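Local coordinates for conserved hypothetical protein (Agrobacterium tumefaciens, PDB 2FEX) that is of unknown function but belongs to the DJ-1/PfpI superfamily and may act as a two-fold symmetric dimer, at the interface of chains A and B. Numbering follows the deposited sequence. Chains: chain A/B, conserved hypothetical protein.

The interface of chains A and B. Residues chain A 15, 155-159; chain B 183, 186.
The 3-10 helix B:181-187 lies over the loop A:155-157 and the first turn of helix A:158-168, and B:Glu186 N and A:Ser156 O share a water between the two backbones. That water sits 2.7 Å from A:Ser156 O and 2.9 Å from B:Glu186 N. B:Glu186 caps the helix start: its carboxylate OE2, using the syn lone pair, accepts a hydrogen bond from the A:Val159 backbone N at 3.0 Å, with 153° at the hydrogen. CG stands between backbone N and carbonyl carbon (chi1 67°), and the extended chain beyond it carries the carboxylate to A:Val159 N, its CD passing 3.4 Å from A:Ala157 CA. The helix N-terminus would probably favour the charged carboxylate. B:Phe183 directs its CE1–CZ rim at one face of the A:Trp15 indole, toward the five-membered ring; the planes stand at 89°, edge-to-face, with CZ 3.6 Å from A:Trp15 NE1. Its CD1 also reaches A:Pro158 CD at 3.9 Å, which lies in the phenyl plane, at the ring edge. The indole is itself fixed from within chain A: NE1 donates to A:Gly155 O at 2.9 Å; the acceptor lies almost in the indole plane, while the N-H reaches the oxygen from outside the carbonyl plane. Repeated with the chains exchanged, this patch ties each C-terminal 3-10 helix to the neighbouring subunit, probably helping hold a dimer, although the assembly alone does not prove dimerisation in solution.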
# COMPACT_ATOMS: atom_id res chain seq x y z
N TRP A 15 -1.26 3.30 -1.27
CA TRP A 15 -2.04 2.05 -1.16
C TRP A 15 -2.48 1.51 -2.55
O TRP A 15 -3.06 0.42 -2.63
CB TRP A 15 -3.30 2.27 -0.31
CG TRP A 15 -4.33 3.14 -0.94
CD1 TRP A 15 -5.41 2.72 -1.69
CD2 TRP A 15 -4.42 4.55 -0.83
NE1 TRP A 15 -6.16 3.82 -2.10
CE2 TRP A 15 -5.57 4.96 -1.60
CE3 TRP A 15 -3.64 5.54 -0.23
CZ2 TRP A 15 -5.94 6.30 -1.74
CZ3 TRP A 15 -4.01 6.90 -0.37
CH2 TRP A 15 -5.18 7.25 -1.10
N GLY A 155 -9.94 4.71 -6.51
CA GLY A 155 -8.92 4.59 -5.47
C GLY A 155 -9.36 3.67 -4.33
O GLY A 155 -8.51 3.11 -3.64
N SER A 156 -10.68 3.52 -4.16
CA SER A 156 -11.22 2.62 -3.12
C SER A 156 -11.12 1.11 -3.48
O SER A 156 -11.55 0.26 -2.67
CB SER A 156 -12.71 2.96 -2.91
OG SER A 156 -13.38 2.96 -4.18
N ALA A 157 -10.62 0.79 -4.68
CA ALA A 157 -10.66 -0.62 -5.15
C ALA A 157 -9.24 -1.15 -5.48
O ALA A 157 -9.05 -1.70 -6.58
CB ALA A 157 -11.57 -0.74 -6.39
N PRO A 158 -8.29 -1.03 -4.53
CA PRO A 158 -6.95 -1.52 -4.87
C PRO A 158 -6.87 -3.03 -5.08
O PRO A 158 -6.00 -3.50 -5.83
CB PRO A 158 -6.11 -1.09 -3.64
CG PRO A 158 -7.09 -1.06 -2.47
CD PRO A 158 -8.38 -0.52 -3.14
N VAL A 159 -7.73 -3.79 -4.40
CA VAL A 159 -7.63 -5.26 -4.52
C VAL A 159 -8.09 -5.71 -5.90
O VAL A 159 -7.39 -6.46 -6.56
CB VAL A 159 -8.40 -5.97 -3.40
CG1 VAL A 159 -8.18 -7.50 -3.57
CG2 VAL A 159 -7.87 -5.44 -2.04
N PHE B 183 -13.16 1.42 1.56
CA PHE B 183 -12.49 0.16 1.12
C PHE B 183 -13.30 -1.12 1.19
O PHE B 183 -12.92 -2.15 0.62
CB PHE B 183 -11.14 0.03 1.83
CG PHE B 183 -10.21 1.13 1.44
CD1 PHE B 183 -9.55 1.06 0.18
CD2 PHE B 183 -10.06 2.26 2.24
CE1 PHE B 183 -8.68 2.10 -0.23
CE2 PHE B 183 -9.24 3.32 1.82
CZ PHE B 183 -8.53 3.22 0.56
N GLU B 186 -15.67 -2.78 -2.41
CA GLU B 186 -15.23 -3.69 -3.48
C GLU B 186 -15.25 -5.17 -3.01
O GLU B 186 -15.00 -6.07 -3.83
CB GLU B 186 -13.83 -3.35 -4.04
CG GLU B 186 -12.71 -3.56 -3.01
CD GLU B 186 -11.32 -3.59 -3.67
OE1 GLU B 186 -11.26 -4.00 -4.83
OE2 GLU B 186 -10.32 -3.22 -3.04
O HOH W 1 -14.09 -0.43 -2.11